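Local coordinates for probable fimbrial chaperone YadV (Escherichia coli K-12, PDB 5GHU), which probably acts as a periplasmic chaperone that folds pilin subunits and delivers them for fimbrial assembly, at residues 167-171 with 172-176. Sequence-based numbering, arbitrary orientation.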
loop_
_atom_site.group_PDB
_atom_site.type_symbol
_atom_site.label_atom_id
_atom_site.label_comp_id
_atom_site.label_asym_id
_atom_site.label_seq_id
_atom_site.Cartn_x
_atom_site.Cartn_y
_atom_site.Cartn_z
ATOM N N ASP A 167 2.871 15.622 8.243
ATOM C CA ASP A 167 2.365 16.618 9.195
ATOM C C ASP A 167 2.252 17.982 8.527
ATOM O O ASP A 167 2.832 18.261 7.447
ATOM C CB ASP A 167 3.318 16.692 10.425
ATOM C CG ASP A 167 4.804 16.885 10.023
ATOM O OD1 ASP A 167 5.174 18.027 9.738
ATOM O OD2 ASP A 167 5.531 15.902 10.050
ATOM N N LEU A 168 1.508 18.847 9.183
ATOM C CA LEU A 168 1.375 20.236 8.802
ATOM C C LEU A 168 2.061 21.078 9.866
ATOM O O LEU A 168 1.920 20.775 11.034
ATOM C CB LEU A 168 -0.111 20.572 8.721
ATOM C CG LEU A 168 -0.339 21.986 8.222
ATOM C CD1 LEU A 168 -1.594 21.950 7.359
ATOM C CD2 LEU A 168 -0.531 22.868 9.453
ATOM N N GLU A 169 2.837 22.066 9.441
ATOM C CA GLU A 169 3.536 22.947 10.386
ATOM C C GLU A 169 3.151 24.379 10.148
ATOM O O GLU A 169 3.067 24.833 9.019
ATOM C CB GLU A 169 5.042 22.798 10.205
ATOM C CG GLU A 169 5.857 22.707 11.453
ATOM C CD GLU A 169 7.107 21.909 11.161
ATOM O OE1 GLU A 169 7.626 22.029 10.033
ATOM O OE2 GLU A 169 7.524 21.124 12.007
ATOM N N ALA A 170 2.962 25.103 11.235
ATOM C CA ALA A 170 2.698 26.528 11.145
ATOM C C ALA A 170 3.130 27.202 12.428
ATOM O O ALA A 170 2.735 26.760 13.493
ATOM C CB ALA A 170 1.210 26.790 10.902
ATOM N N SER A 171 3.916 28.270 12.304
ATOM C CA SER A 171 4.345 29.046 13.459
ATOM C C SER A 171 5.008 28.138 14.499
ATOM O O SER A 171 4.788 28.342 15.709
ATOM C CB SER A 171 3.166 29.784 14.114
ATOM O OG SER A 171 2.455 30.614 13.195
ATOM N N GLY A 172 5.752 27.155 14.025
ATOM C CA GLY A 172 6.554 26.276 14.860
ATOM C C GLY A 172 5.806 25.135 15.514
ATOM O O GLY A 172 6.381 24.350 16.276
ATOM N N LYS A 173 4.503 25.042 15.252
ATOM C CA LYS A 173 3.718 23.982 15.830
ATOM C C LYS A 173 3.500 22.956 14.744
ATOM O O LYS A 173 3.305 23.306 13.565
ATOM C CB LYS A 173 2.377 24.497 16.363
ATOM C CG LYS A 173 2.560 25.329 17.659
ATOM C CD LYS A 173 1.229 25.899 18.118
ATOM C CE LYS A 173 0.584 25.054 19.218
ATOM N NZ LYS A 173 0.083 23.729 18.729
ATOM N N ARG A 174 3.561 21.690 15.115
ATOM C CA ARG A 174 3.401 20.611 14.137
ATOM C C ARG A 174 2.158 19.788 14.438
ATOM O O ARG A 174 1.874 19.499 15.624
ATOM C CB ARG A 174 4.666 19.725 14.178
ATOM C CG ARG A 174 4.654 18.564 13.265
ATOM C CD ARG A 174 6.066 17.899 13.306
ATOM N NE ARG A 174 7.143 18.787 12.884
ATOM C CZ ARG A 174 8.454 18.444 12.941
ATOM N NH1 ARG A 174 8.832 17.268 13.387
ATOM N NH2 ARG A 174 9.393 19.287 12.561
ATOM N N TYR A 175 1.391 19.464 13.378
ATOM C CA TYR A 175 0.136 18.761 13.514
ATOM C C TYR A 175 0.160 17.560 12.598
ATOM O O TYR A 175 0.190 17.700 11.393
ATOM C CB TYR A 175 -1.031 19.672 13.133
ATOM C CG TYR A 175 -1.049 21.000 13.879
ATOM C CD1 TYR A 175 -0.342 22.098 13.387
ATOM C CD2 TYR A 175 -1.751 21.145 15.056
ATOM C CE1 TYR A 175 -0.349 23.313 14.059
ATOM C CE2 TYR A 175 -1.766 22.346 15.728
ATOM C CZ TYR A 175 -1.076 23.445 15.203
ATOM O OH TYR A 175 -1.086 24.677 15.858
ATOM N N PRO A 176 0.144 16.375 13.169
ATOM C CA PRO A 176 0.181 15.177 12.334
ATOM C C PRO A 176 -1.006 15.127 11.405
ATOM O O PRO A 176 -2.108 15.479 11.823
ATOM C CB PRO A 176 0.092 14.039 13.311
ATOM C CG PRO A 176 0.694 14.615 14.584
ATOM C CD PRO A 176 0.281 16.058 14.600
HETATM O O HOH W 1 0.124 27.086 14.693
#
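R174 meets E169 side-on, NE and NH2 both donating to the single oxygen OE2. R174 NE to E169 OE2 is 2.5 Å and R174 NH2 to the same OE2 2.7 Å, both bent (144° and 134° at the hydrogen); that oxygen lies in the guanidinium plane, offering its syn lone pair to NH2 while NE reaches it from above the carboxylate plane. With CG anti to its backbone N (chi1 179°) and a bend at chi3, R174 also crosses D167 at a slant, its CG 3.6 Å from D167 OD1, which is 3.8 Å from R174 NE, a long salt bridge of charges alone. E169 OE1 has K203 as a weak, distant ion partner. Replacing E169 with an alanine would probably leave NE and NH2 without their shared acceptor and the guanidinium freer to turn. The two strands form a β-hairpin closed by a type I' turn from A170 to K173, at the edge of a sheet in the PapD-like C-terminal domain. Reciprocal backbone bonds pair L168 with Y175 (L168 N to Y175 O is 2.8 Å and Y175 N to L168 O is 2.7 Å) and A170 with K173. L168 CD2 packs 4.0 Å from Y175 CD1. Water 1 donates to A170 O and hydrogen-bonds Y175 OH, which also accepts from K173 NZ at 3.2 Å.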